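Fiber (Human adenovirus 26, PDB 6FJN) forms the trimeric knob domain at the tip of the adenovirus fiber, through which the virion attaches to receptors on the host cell. Local coordinates at residues L26-C31 with F178-Q183; I140-N145 with T174-S179; R2-T7 with V99-N104; S22-T27 with G37-L42; L63-N68 with Y154-T159. All blocks are in the same frame, centred on the assembly; numbering follows the deposited sequence. Where two conformers were deposited one is given.

Contact 1 (L26-C31 with F178-Q183); sequences LTLTKC and FSYLTQ
L26, L28 and K30 of strand 22-31 face F178, Y180 and T182 within one antiparallel sheet of the knob's beta-sandwich, and the contact runs into the C-terminal K30/T182/Q183 site. The segment axes come no nearer than 9.1 Å, at 50°, and side-chain tips bridge the gap. L26 brings CD1 to the edge of the F178 ring, 4.3 Å from CZ. L28 points its two methyls at the tip of Y180, with CD1 3.6 Å from the Y180 OH. This hydroxyl is itself hydrogen-bonded to the backbone O of F101. K30 starts anti to the backbone N (chi1 174°) and bends at chi2, setting NZ 3.1 Å from T182 OG1. The ammonium is held by the carbonyls of G32 and P100 and by a salt bridge to E184, which also binds the T182 hydroxyl. L-glutamate has been seen at K30, T182 and Q183, covalently linked at Q183; here the chain's own E184 makes these contacts, consistent with the site being the seat of that C-terminal glutamate. Strand 34-43 lies between the two strands, where V35 packs on L28, Y180 and T182, while F158 of the opposing sheet covers L26 and F178.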
# COMPACT_ATOMS: atom_id res chain seq x y z
N LEU A 26 -7.40 8.00 -11.24
CA LEU A 26 -7.60 7.98 -9.79
C LEU A 26 -8.84 7.19 -9.49
O LEU A 26 -9.91 7.50 -10.03
CB LEU A 26 -7.70 9.40 -9.21
CG LEU A 26 -7.95 9.48 -7.71
CD1 LEU A 26 -6.83 8.89 -6.92
CD2 LEU A 26 -8.20 10.94 -7.34
N THR A 27 -8.73 6.24 -8.55
CA THR A 27 -9.84 5.46 -8.08
C THR A 27 -9.84 5.48 -6.57
O THR A 27 -8.80 5.19 -5.95
CB THR A 27 -9.69 4.01 -8.58
OG1 THR A 27 -9.56 3.99 -10.01
CG2 THR A 27 -10.87 3.13 -8.22
N LEU A 28 -10.98 5.82 -5.99
CA LEU A 28 -11.16 5.87 -4.54
C LEU A 28 -12.26 4.86 -4.21
O LEU A 28 -13.42 5.06 -4.60
CB LEU A 28 -11.56 7.27 -4.11
CG LEU A 28 -10.62 8.40 -4.44
CD1 LEU A 28 -11.20 9.72 -3.98
CD2 LEU A 28 -9.23 8.19 -3.89
N THR A 29 -11.90 3.79 -3.49
CA THR A 29 -12.85 2.75 -3.15
C THR A 29 -13.10 2.78 -1.64
O THR A 29 -12.15 2.67 -0.85
CB THR A 29 -12.34 1.38 -3.57
OG1 THR A 29 -12.15 1.37 -5.00
CG2 THR A 29 -13.32 0.29 -3.12
N LYS A 30 -14.34 2.97 -1.25
CA LYS A 30 -14.70 3.05 0.14
C LYS A 30 -14.63 1.66 0.77
O LYS A 30 -15.33 0.73 0.36
CB LYS A 30 -16.11 3.61 0.22
CG LYS A 30 -16.80 3.68 1.53
CD LYS A 30 -16.08 4.60 2.43
CE LYS A 30 -17.07 5.02 3.55
NZ LYS A 30 -16.42 5.91 4.54
N CYS A 31 -13.80 1.55 1.83
CA CYS A 31 -13.66 0.38 2.66
C CYS A 31 -13.97 0.76 4.12
O CYS A 31 -13.02 0.92 4.93
CB CYS A 31 -12.26 -0.20 2.53
SG CYS A 31 -11.80 -0.70 0.86
N PHE A 178 -2.69 3.54 -1.91
CA PHE A 178 -2.63 4.23 -0.63
C PHE A 178 -3.95 4.11 0.08
O PHE A 178 -4.94 3.59 -0.52
CB PHE A 178 -2.24 5.70 -0.84
CG PHE A 178 -3.23 6.50 -1.65
CD1 PHE A 178 -3.23 6.45 -3.03
CD2 PHE A 178 -4.14 7.33 -1.02
CE1 PHE A 178 -4.12 7.22 -3.77
CE2 PHE A 178 -5.05 8.08 -1.75
CZ PHE A 178 -5.03 8.03 -3.15
N SER A 179 -4.04 4.54 1.32
CA SER A 179 -5.33 4.63 1.98
C SER A 179 -5.35 5.85 2.87
O SER A 179 -4.29 6.45 3.16
CB SER A 179 -5.66 3.39 2.80
OG SER A 179 -4.91 3.34 4.01
N TYR A 180 -6.54 6.24 3.31
CA TYR A 180 -6.71 7.31 4.28
C TYR A 180 -7.97 7.15 5.02
O TYR A 180 -8.93 6.52 4.56
CB TYR A 180 -6.62 8.72 3.61
CG TYR A 180 -7.68 8.94 2.53
CD1 TYR A 180 -8.91 9.53 2.87
CD2 TYR A 180 -7.45 8.62 1.22
CE1 TYR A 180 -9.86 9.77 1.90
CE2 TYR A 180 -8.41 8.87 0.23
CZ TYR A 180 -9.61 9.45 0.58
OH TYR A 180 -10.51 9.63 -0.44
N LEU A 181 -8.01 7.74 6.21
CA LEU A 181 -9.18 7.74 7.06
C LEU A 181 -10.23 8.69 6.53
O LEU A 181 -9.91 9.78 6.11
CB LEU A 181 -8.81 8.15 8.49
CG LEU A 181 -8.09 7.11 9.34
CD1 LEU A 181 -6.91 6.39 8.75
CD2 LEU A 181 -7.75 7.74 10.69
N THR A 182 -11.46 8.27 6.57
CA THR A 182 -12.55 9.08 6.01
C THR A 182 -13.35 9.85 7.04
O THR A 182 -13.46 9.46 8.24
CB THR A 182 -13.50 8.22 5.21
OG1 THR A 182 -14.06 7.24 6.10
CG2 THR A 182 -12.85 7.46 4.06
N GLN A 183 -13.98 10.93 6.56
CA GLN A 183 -15.03 11.63 7.25
C GLN A 183 -16.35 10.71 7.18
O GLN A 183 -16.45 9.84 6.28
CB GLN A 183 -15.28 12.97 6.48
CG GLN A 183 -16.06 14.02 7.23
CD GLN A 183 -15.28 14.73 8.33
OE1 GLN A 183 -14.11 14.49 8.55
NE2 GLN A 183 -15.99 15.61 9.09

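Contact 2 (I140-N145 with T174-S179); sequences ITIAFN and TSFTFS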
# COMPACT_ATOMS: atom_id res chain seq x y z
N ILE A 140 6.37 10.73 -4.86
CA ILE A 140 4.96 11.11 -4.78
C ILE A 140 4.68 11.55 -3.35
O ILE A 140 5.02 10.85 -2.39
CB ILE A 140 4.02 9.98 -5.21
CG1 ILE A 140 2.58 10.49 -5.28
CG2 ILE A 140 4.14 8.70 -4.40
CD1 ILE A 140 1.58 9.50 -5.84
N THR A 141 4.04 12.72 -3.22
CA THR A 141 3.56 13.21 -1.93
C THR A 141 2.06 13.36 -2.05
O THR A 141 1.59 14.18 -2.90
CB THR A 141 4.16 14.56 -1.56
OG1 THR A 141 5.59 14.44 -1.49
CG2 THR A 141 3.67 15.00 -0.19
N ILE A 142 1.30 12.63 -1.26
CA ILE A 142 -0.16 12.78 -1.19
C ILE A 142 -0.46 13.53 0.08
O ILE A 142 -0.00 13.12 1.15
CB ILE A 142 -0.88 11.46 -1.24
CG1 ILE A 142 -0.37 10.60 -2.41
CG2 ILE A 142 -2.38 11.70 -1.34
CD1 ILE A 142 -1.01 9.24 -2.54
N ALA A 143 -1.24 14.61 0.00
CA ALA A 143 -1.57 15.41 1.17
C ALA A 143 -3.04 15.54 1.32
O ALA A 143 -3.76 15.79 0.34
CB ALA A 143 -0.92 16.80 1.11
N PHE A 144 -3.52 15.43 2.56
CA PHE A 144 -4.94 15.46 2.87
C PHE A 144 -5.31 16.71 3.63
O PHE A 144 -4.75 17.00 4.70
CB PHE A 144 -5.31 14.23 3.71
CG PHE A 144 -4.99 12.94 2.99
CD1 PHE A 144 -5.75 12.52 1.91
CD2 PHE A 144 -3.91 12.17 3.33
CE1 PHE A 144 -5.44 11.40 1.18
CE2 PHE A 144 -3.58 11.02 2.60
CZ PHE A 144 -4.36 10.67 1.52
N ASN A 145 -6.30 17.44 3.08
CA ASN A 145 -6.90 18.61 3.73
C ASN A 145 -5.94 19.75 4.02
O ASN A 145 -6.18 20.56 4.89
CB ASN A 145 -7.70 18.24 4.98
CG ASN A 145 -8.83 17.29 4.70
OD1 ASN A 145 -9.25 16.53 5.66
ND2 ASN A 145 -9.37 17.26 3.54
N THR A 174 4.31 4.85 -12.76
CA THR A 174 3.67 3.65 -12.24
C THR A 174 2.53 4.00 -11.29
O THR A 174 2.43 5.11 -10.77
CB THR A 174 4.72 2.76 -11.56
OG1 THR A 174 5.43 3.51 -10.58
CG2 THR A 174 5.68 2.20 -12.56
N SER A 175 1.66 3.01 -11.08
CA SER A 175 0.51 3.17 -10.19
C SER A 175 0.91 3.10 -8.74
O SER A 175 1.80 2.31 -8.36
CB SER A 175 -0.53 2.10 -10.49
OG SER A 175 -1.15 2.29 -11.75
N PHE A 176 0.20 3.84 -7.90
CA PHE A 176 0.48 3.89 -6.47
C PHE A 176 -0.78 3.67 -5.66
O PHE A 176 -1.80 4.36 -5.87
CB PHE A 176 1.08 5.25 -6.12
CG PHE A 176 1.57 5.33 -4.68
CD1 PHE A 176 2.68 4.63 -4.28
CD2 PHE A 176 0.89 6.10 -3.74
CE1 PHE A 176 3.12 4.69 -3.01
CE2 PHE A 176 1.31 6.16 -2.43
CZ PHE A 176 2.42 5.44 -2.06
N THR A 177 -0.72 2.72 -4.74
CA THR A 177 -1.82 2.39 -3.85
C THR A 177 -1.61 3.07 -2.51
O THR A 177 -0.46 3.15 -1.99
CB THR A 177 -1.93 0.89 -3.68
OG1 THR A 177 -2.37 0.38 -4.96
CG2 THR A 177 -2.89 0.42 -2.66
N PHE A 178 -2.69 3.54 -1.91
CA PHE A 178 -2.63 4.23 -0.63
C PHE A 178 -3.95 4.11 0.08
O PHE A 178 -4.94 3.59 -0.52
CB PHE A 178 -2.24 5.70 -0.84
CG PHE A 178 -3.23 6.50 -1.65
CD1 PHE A 178 -3.23 6.45 -3.03
CD2 PHE A 178 -4.14 7.33 -1.02
CE1 PHE A 178 -4.12 7.22 -3.77
CE2 PHE A 178 -5.05 8.08 -1.75
CZ PHE A 178 -5.03 8.03 -3.15
N SER A 179 -4.04 4.54 1.32
CA SER A 179 -5.33 4.63 1.98
C SER A 179 -5.35 5.85 2.87
O SER A 179 -4.29 6.45 3.16
CB SER A 179 -5.66 3.39 2.80
OG SER A 179 -4.91 3.34 4.01
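I140, I142 and F144 meet F176 and F178 across the interior of the knob's beta-sandwich, strand 137-144 belonging to one sheet and strand 176-181 to the other. The segment axes run 10.2 Å apart at 26°, close enough to aligned for alternate residues of both strands to point into the same layer.

Two CH-pi contacts carry the layer. I140 lays its CG2 branch over the centre of the F176 ring, 4.1 Å from the centroid and almost on the ring normal. I142 covers a face of F178 less centrally, with its terminal methyl: I142 CD1 lies 3.7 Å from the F178 centroid, shifted toward the rim near F178 CG and F178 CD1. F178 offers this face because its CG sits between the backbone N and the carbonyl carbon (chi1 63°).

The other approaches are plain apolar contacts. CD1 of I140 touches F176 CD2 at 4.1 Å. I142 CD1 joins F178 and F176, meeting the face of the former and the edge of the latter, 3.9 Å from F176 CE2. Beyond the segments, F158 and V39 pack against I142 and F178 respectively, and the F144 ring meets those of Y180 and Y108. The T177 hydroxyl is hydrogen-bonded to that of S179 of the third subunit. At the F144 end the approach is ring to ring, with F178 CD2 near the plane of the F144 ring at its edge, 4.2 Å from F144 CZ.

Contact 3 (R2-T7 with V99-N104); sequences RTLWTT and VPFMPN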
# COMPACT_ATOMS: atom_id res chain seq x y z
N ARG A 2 -19.82 2.79 -3.97
CA ARG A 2 -18.59 2.60 -3.21
C ARG A 2 -17.32 2.92 -3.95
O ARG A 2 -16.30 2.86 -3.32
CB ARG A 2 -18.47 1.18 -2.64
CG ARG A 2 -19.14 0.93 -1.28
CD ARG A 2 -20.24 1.94 -0.93
NE ARG A 2 -19.95 2.79 0.24
CZ ARG A 2 -20.80 3.71 0.71
NH1 ARG A 2 -20.52 4.45 1.77
NH2 ARG A 2 -21.96 3.88 0.10
N THR A 3 -17.35 3.35 -5.21
CA THR A 3 -16.14 3.81 -5.89
C THR A 3 -16.39 5.16 -6.56
O THR A 3 -17.35 5.34 -7.32
CB THR A 3 -15.50 2.75 -6.85
OG1 THR A 3 -14.86 1.70 -6.05
CG2 THR A 3 -14.51 3.36 -7.75
N LEU A 4 -15.51 6.11 -6.31
CA LEU A 4 -15.42 7.37 -7.08
C LEU A 4 -14.19 7.26 -7.95
O LEU A 4 -13.10 6.85 -7.45
CB LEU A 4 -15.20 8.55 -6.19
CG LEU A 4 -16.24 9.21 -5.37
CD1 LEU A 4 -15.63 10.43 -4.67
CD2 LEU A 4 -17.34 9.64 -6.30
N TRP A 5 -14.29 7.60 -9.24
CA TRP A 5 -13.12 7.48 -10.07
C TRP A 5 -13.15 8.41 -11.25
O TRP A 5 -14.17 9.07 -11.57
CB TRP A 5 -12.93 6.03 -10.49
CG TRP A 5 -13.87 5.42 -11.48
CD1 TRP A 5 -15.01 5.93 -12.00
CD2 TRP A 5 -13.66 4.15 -12.08
NE1 TRP A 5 -15.55 5.02 -12.91
CE2 TRP A 5 -14.73 3.92 -12.94
CE3 TRP A 5 -12.69 3.15 -11.93
CZ2 TRP A 5 -14.83 2.75 -13.71
CZ3 TRP A 5 -12.81 1.98 -12.65
CH2 TRP A 5 -13.84 1.80 -13.55
N THR A 6 -12.02 8.45 -11.93
CA THR A 6 -11.86 9.18 -13.18
C THR A 6 -12.25 8.40 -14.39
O THR A 6 -12.24 8.95 -15.50
CB THR A 6 -10.37 9.53 -13.39
OG1 THR A 6 -9.57 8.33 -13.24
CG2 THR A 6 -9.93 10.52 -12.39
N THR A 7 -12.62 7.13 -14.22
CA THR A 7 -12.71 6.12 -15.26
C THR A 7 -11.27 5.72 -15.62
O THR A 7 -10.30 6.49 -15.42
CB THR A 7 -13.46 6.49 -16.56
OG1 THR A 7 -12.60 7.24 -17.44
CG2 THR A 7 -14.79 7.19 -16.32
N VAL A 99 -19.32 12.84 0.98
CA VAL A 99 -18.66 13.07 2.24
C VAL A 99 -17.93 11.79 2.76
O VAL A 99 -16.87 11.89 3.28
CB VAL A 99 -19.60 13.73 3.27
CG1 VAL A 99 -18.88 13.87 4.61
CG2 VAL A 99 -19.98 15.12 2.78
N PRO A 100 -18.56 10.59 2.60
CA PRO A 100 -17.87 9.38 3.07
C PRO A 100 -16.56 9.04 2.38
O PRO A 100 -15.87 8.11 2.85
CB PRO A 100 -18.90 8.28 2.88
CG PRO A 100 -20.22 9.03 2.97
CD PRO A 100 -19.93 10.29 2.17
N PHE A 101 -16.23 9.73 1.30
CA PHE A 101 -14.93 9.58 0.61
C PHE A 101 -13.96 10.66 1.00
O PHE A 101 -12.82 10.62 0.57
CB PHE A 101 -15.11 9.62 -0.90
CG PHE A 101 -15.86 8.44 -1.45
CD1 PHE A 101 -17.23 8.35 -1.36
CD2 PHE A 101 -15.17 7.38 -2.03
CE1 PHE A 101 -17.91 7.25 -1.85
CE2 PHE A 101 -15.86 6.30 -2.51
CZ PHE A 101 -17.20 6.24 -2.43
N MET A 102 -14.39 11.64 1.80
CA MET A 102 -13.52 12.77 2.07
C MET A 102 -12.53 12.43 3.19
O MET A 102 -12.83 11.62 4.08
CB MET A 102 -14.34 13.99 2.48
CG MET A 102 -15.15 14.55 1.34
SD MET A 102 -14.13 15.14 -0.05
CE MET A 102 -14.31 13.82 -1.27
N PRO A 103 -11.35 13.02 3.19
CA PRO A 103 -10.38 12.74 4.27
C PRO A 103 -10.84 13.31 5.60
O PRO A 103 -11.34 14.43 5.67
CB PRO A 103 -9.07 13.38 3.78
CG PRO A 103 -9.30 13.70 2.33
CD PRO A 103 -10.77 13.92 2.20
N ASN A 104 -10.71 12.48 6.62
CA ASN A 104 -11.16 12.81 7.97
C ASN A 104 -10.48 14.08 8.48
O ASN A 104 -9.29 14.18 8.50
CB ASN A 104 -10.81 11.62 8.86
CG ASN A 104 -11.34 11.75 10.26
OD1 ASN A 104 -10.81 12.49 11.12
ND2 ASN A 104 -12.45 11.08 10.49
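L4 and F101 form the centre of this contact, in which the short first strand of the knob, 3-5, is met by a 3-10 turn at 99-101 in the long loop between strands 89-90 and 123-129. The main interaction is CH-pi: L4 CG stands over the centre of the F101 ring, 3.9 Å from the centroid and 9° off the normal. Its CD1 methyl continues along the same face as far as F101 CG, at 3.8 Å. L4 reaches the ring with CG beside the backbone N, anti to the carbonyl carbon (chi1 -78°).

Polar backbone atoms meet the ring at its rim. R2 O lies near the ring plane, 3.6 Å from F101 CE2, and T3 N is at the same edge, 4.0 Å from F101 CZ, so the phenyl slots against the peptide that starts the strand.

Hydrogen bonds act within each segment. M102 N bonds to V99 O at 2.9 Å, closing the turn that presents F101. In the other segment T7 OG1 gives a bond to T6 O at 2.6 Å, and T6 OG1 returns one to T7 O, pinning the chain where the strand ends.

Strand 22-31 flanks strand 3-5 on one side and strand 83-86 on the other, with W82 and Y84 packed on L4. Farther along the loop, N104 ND2 is bonded to T182 O, and M102 and P103 pack on Y154 of strand 154-161.

Contact 4 (S22-T27 with G37-L42); sequences SKLTLT and GNVSLL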
# COMPACT_ATOMS: atom_id res chain seq x y z
N SER A 22 -3.17 16.23 -19.55
CA SER A 22 -2.76 15.00 -18.87
C SER A 22 -3.95 14.16 -18.48
O SER A 22 -5.09 14.69 -18.41
CB SER A 22 -1.91 15.37 -17.65
OG SER A 22 -2.57 16.24 -16.76
N LYS A 23 -3.72 12.87 -18.22
CA LYS A 23 -4.71 11.97 -17.67
C LYS A 23 -4.25 11.62 -16.27
O LYS A 23 -3.23 10.95 -16.07
CB LYS A 23 -4.86 10.65 -18.50
CG LYS A 23 -5.71 9.53 -17.79
CD LYS A 23 -7.23 9.72 -17.83
CE LYS A 23 -8.01 8.80 -16.87
NZ LYS A 23 -9.41 8.62 -17.27
N LEU A 24 -5.06 12.04 -15.30
CA LEU A 24 -4.96 11.51 -13.93
C LEU A 24 -5.84 10.30 -13.84
O LEU A 24 -7.06 10.39 -14.08
CB LEU A 24 -5.46 12.57 -12.95
CG LEU A 24 -5.33 12.17 -11.47
CD1 LEU A 24 -3.89 12.19 -11.00
CD2 LEU A 24 -6.19 13.06 -10.56
N THR A 25 -5.27 9.13 -13.53
CA THR A 25 -6.06 7.94 -13.27
C THR A 25 -6.19 7.82 -11.77
O THR A 25 -5.19 7.63 -11.10
CB THR A 25 -5.46 6.68 -13.87
OG1 THR A 25 -5.22 6.89 -15.26
CG2 THR A 25 -6.38 5.48 -13.70
N LEU A 26 -7.40 8.00 -11.24
CA LEU A 26 -7.60 7.98 -9.79
C LEU A 26 -8.84 7.19 -9.49
O LEU A 26 -9.91 7.50 -10.03
CB LEU A 26 -7.70 9.40 -9.21
CG LEU A 26 -7.95 9.48 -7.71
CD1 LEU A 26 -6.83 8.89 -6.92
CD2 LEU A 26 -8.20 10.94 -7.34
N THR A 27 -8.73 6.24 -8.55
CA THR A 27 -9.84 5.46 -8.08
C THR A 27 -9.84 5.48 -6.57
O THR A 27 -8.80 5.19 -5.95
CB THR A 27 -9.69 4.01 -8.58
OG1 THR A 27 -9.56 3.99 -10.01
CG2 THR A 27 -10.87 3.13 -8.22
N GLY A 37 -7.12 3.94 -2.16
CA GLY A 37 -6.89 4.74 -3.33
C GLY A 37 -5.84 4.16 -4.26
O GLY A 37 -4.92 3.45 -3.82
N ASN A 38 -5.93 4.54 -5.54
CA ASN A 38 -4.98 4.06 -6.55
C ASN A 38 -4.81 5.21 -7.54
O ASN A 38 -5.84 5.70 -8.08
CB ASN A 38 -5.55 2.82 -7.18
CG ASN A 38 -4.69 2.22 -8.22
OD1 ASN A 38 -4.70 2.69 -9.36
ND2 ASN A 38 -4.05 1.07 -7.98
N VAL A 39 -3.61 5.64 -7.79
CA VAL A 39 -3.38 6.83 -8.62
C VAL A 39 -2.22 6.63 -9.57
O VAL A 39 -1.18 6.00 -9.22
CB VAL A 39 -3.16 8.08 -7.73
CG1 VAL A 39 -1.91 7.99 -6.88
CG2 VAL A 39 -3.19 9.39 -8.53
N SER A 40 -2.28 7.35 -10.68
CA SER A 40 -1.17 7.50 -11.58
C SER A 40 -1.47 8.70 -12.46
O SER A 40 -2.62 9.21 -12.49
CB SER A 40 -1.04 6.25 -12.45
OG SER A 40 -2.19 6.04 -13.28
N LEU A 41 -0.47 9.15 -13.21
CA LEU A 41 -0.57 10.40 -13.96
C LEU A 41 0.28 10.25 -15.24
O LEU A 41 1.43 9.76 -15.17
CB LEU A 41 -0.07 11.56 -13.10
CG LEU A 41 -0.04 12.95 -13.73
CD1 LEU A 41 -1.42 13.45 -14.15
CD2 LEU A 41 0.61 13.94 -12.79
N LEU A 42 -0.29 10.72 -16.34
CA LEU A 42 0.32 10.64 -17.69
C LEU A 42 0.19 11.98 -18.37
O LEU A 42 -0.95 12.51 -18.46
CB LEU A 42 -0.48 9.58 -18.49
CG LEU A 42 -0.26 9.55 -19.97
CD1 LEU A 42 1.09 9.02 -20.28
CD2 LEU A 42 -1.35 8.76 -20.67
O HOH W 1 -2.91 8.17 -15.72
O HOH W 2 -6.79 4.33 -10.44
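K23, T25 and T27 pair with L42, S40 and N38 as hydrogen-bonded antiparallel pairs, and their six backbone bonds fix the register from end to end. The shortest, from K23 N to L42 O and from T25 N to S40 O, are both 2.8 Å. The non-hydrogen-bonded pairs L24-L41 and L26-V39 send their side chains to the core-facing side. There L24 CD1 rests 3.8 Å from V39 CG2, and L26 CD1 approaches V39 CB equally closely. Both leucines set CG anti to the backbone N, which swings CD1 across toward the partner strand. L63, F158 and F160 of the opposing sheet close over this face.

The face carrying T25, S40, T27 and N38 is largely polar and holds water. One water donates to K23 O at 2.8 Å and is hydrogen-bonded to T25 OG1 at 2.7 Å. A second links T27 OG1 with N38 OD1, donating to the latter at 2.9 Å. This wetter face is still buried, for it lies against the third subunit, whose R121 bonds to T25 OG1; K23 meanwhile turns its NZ to D9. The arrangement is that of a beta hairpin, strands 22-31 and 34-43, with one face in the sandwich core and the other in the trimer interface.

Contact 5 (L63-N68 with Y154-T159); sequences LLFDEN and YSITFT
F65, Y154 and F158 all turn ring edges to the facing segment, while M102 SD lies over a face of F65, 3.4 Å above F65 CG. Around the edge of F65 lie Y154 O, S155 CA and I156 CG1, the last 4.1 Å from F65 CE2. Y154 takes D66 O in its plane, 3.5 Å from Y154 CD2. Its hydroxyl donates to a water at 2.7 Å, and this water in turn donates to E67 O, stitching the phenol to the turn. L63 CD1 reaches the edge of F158, 4.1 Å from F158 CE2. Between the rings the backbones pair antiparallel. L63 and I156 exchange two bonds, L63 N to I156 O being 2.9 Å. F65 N also bonds to Y154 O. The return bond from Y154 N to F65 O is longer, 3.2 Å. D66 OD1 accepts from N68 N, an Asx turn just past the strand. Strand 58-65 is outermost in its four-stranded sheet within the chain, so this is an edge-strand pairing of the knob's beta-sandwich, with Y154 beside Q183 of the C-terminal K30/T182/Q183 site.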
# COMPACT_ATOMS: atom_id res chain seq x y z
N LEU A 63 -7.00 18.34 -5.96
CA LEU A 63 -8.43 18.06 -5.93
C LEU A 63 -8.98 18.78 -4.70
O LEU A 63 -8.62 18.46 -3.56
CB LEU A 63 -8.73 16.57 -5.84
CG LEU A 63 -8.55 15.76 -7.13
CD1 LEU A 63 -7.15 15.79 -7.72
CD2 LEU A 63 -9.01 14.34 -6.91
N LEU A 64 -9.83 19.77 -4.95
CA LEU A 64 -10.45 20.56 -3.89
C LEU A 64 -11.92 20.20 -3.85
O LEU A 64 -12.55 20.09 -4.92
CB LEU A 64 -10.34 22.04 -4.24
CG LEU A 64 -8.92 22.53 -4.57
CD1 LEU A 64 -8.98 24.04 -4.91
CD2 LEU A 64 -7.95 22.29 -3.45
N PHE A 65 -12.48 20.01 -2.65
CA PHE A 65 -13.87 19.58 -2.52
C PHE A 65 -14.64 20.53 -1.64
O PHE A 65 -14.09 21.08 -0.65
CB PHE A 65 -13.97 18.17 -1.94
CG PHE A 65 -13.21 17.12 -2.71
CD1 PHE A 65 -13.80 16.47 -3.81
CD2 PHE A 65 -11.90 16.80 -2.36
CE1 PHE A 65 -13.12 15.50 -4.51
CE2 PHE A 65 -11.22 15.79 -3.06
CZ PHE A 65 -11.83 15.18 -4.13
N ASP A 66 -15.93 20.65 -1.93
CA ASP A 66 -16.83 21.42 -1.07
C ASP A 66 -17.32 20.58 0.09
O ASP A 66 -16.93 19.43 0.28
CB ASP A 66 -17.94 22.02 -1.94
CG ASP A 66 -18.90 21.04 -2.54
OD1 ASP A 66 -19.06 19.92 -1.97
OD2 ASP A 66 -19.53 21.38 -3.58
N GLU A 67 -18.28 21.19 0.83
CA GLU A 67 -18.92 20.61 2.05
C GLU A 67 -19.66 19.30 1.79
O GLU A 67 -19.95 18.53 2.70
CB GLU A 67 -19.89 21.62 2.66
CG GLU A 67 -19.17 22.65 3.50
CD GLU A 67 -18.68 22.07 4.82
OE1 GLU A 67 -17.62 22.52 5.32
OE2 GLU A 67 -19.30 21.12 5.35
N ASN A 68 -20.03 19.09 0.55
CA ASN A 68 -20.71 17.86 0.10
C ASN A 68 -19.74 16.81 -0.47
O ASN A 68 -20.23 15.79 -1.00
CB ASN A 68 -21.78 18.22 -0.92
CG ASN A 68 -22.91 19.05 -0.32
OD1 ASN A 68 -23.35 18.81 0.82
ND2 ASN A 68 -23.33 20.03 -1.08
N TYR A 154 -12.41 20.27 1.92
CA TYR A 154 -11.51 19.10 1.95
C TYR A 154 -10.59 19.22 0.76
O TYR A 154 -10.89 19.91 -0.23
CB TYR A 154 -12.27 17.77 1.83
CG TYR A 154 -13.37 17.57 2.82
CD1 TYR A 154 -13.11 17.02 4.07
CD2 TYR A 154 -14.70 17.90 2.49
CE1 TYR A 154 -14.13 16.80 4.97
CE2 TYR A 154 -15.71 17.70 3.40
CZ TYR A 154 -15.43 17.16 4.64
OH TYR A 154 -16.40 16.94 5.57
N SER A 155 -9.46 18.50 0.81
CA SER A 155 -8.60 18.46 -0.36
C SER A 155 -7.80 17.17 -0.36
O SER A 155 -7.47 16.60 0.70
CB SER A 155 -7.65 19.65 -0.43
OG SER A 155 -6.78 19.74 0.69
N ILE A 156 -7.44 16.74 -1.58
CA ILE A 156 -6.42 15.70 -1.78
C ILE A 156 -5.52 16.22 -2.85
O ILE A 156 -5.99 16.59 -3.94
CB ILE A 156 -7.02 14.34 -2.22
CG1 ILE A 156 -8.11 13.85 -1.24
CG2 ILE A 156 -5.91 13.32 -2.41
CD1 ILE A 156 -8.88 12.63 -1.71
N THR A 157 -4.21 16.30 -2.56
CA THR A 157 -3.27 16.73 -3.59
C THR A 157 -2.23 15.65 -3.82
O THR A 157 -1.86 14.89 -2.90
CB THR A 157 -2.62 18.08 -3.27
OG1 THR A 157 -1.76 17.94 -2.13
CG2 THR A 157 -3.67 19.15 -3.00
N PHE A 158 -1.76 15.58 -5.05
CA PHE A 158 -0.72 14.64 -5.48
C PHE A 158 0.40 15.46 -6.06
O PHE A 158 0.20 16.11 -7.10
CB PHE A 158 -1.27 13.68 -6.56
CG PHE A 158 -2.51 12.96 -6.16
CD1 PHE A 158 -2.46 11.75 -5.47
CD2 PHE A 158 -3.76 13.46 -6.48
CE1 PHE A 158 -3.60 11.09 -5.07
CE2 PHE A 158 -4.90 12.82 -6.06
CZ PHE A 158 -4.83 11.64 -5.36
N THR A 159 1.57 15.44 -5.41
CA THR A 159 2.72 16.14 -5.93
C THR A 159 3.74 15.12 -6.36
O THR A 159 3.96 14.09 -5.69
CB THR A 159 3.31 17.06 -4.85
OG1 THR A 159 2.32 18.01 -4.43
CG2 THR A 159 4.51 17.86 -5.34
O HOH W 3 -18.75 18.12 5.17

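Contacts 4 and 5 are strand pairings, one in each sheet of the sandwich, and rest on backbone hydrogen bonds; contact 2 joins the two sheets by side chains alone, with aliphatic groups on aromatic faces. Contact 1 spans two strands of the sheet that contact 4 helps build, sharing L26 and T27 with it and F178 and S179 with contact 2. Contact 3 adjoins contact 1, strands 3-5 and 22-31 being neighbours in the sheet. Contact 2 and the leucine face of contact 4 are core; the threonine face of contact 4 is subunit interface. Exposed residues appear at the margins of contacts 3 and 5, whereas K30 and Q183 of contact 1 are partly exposed.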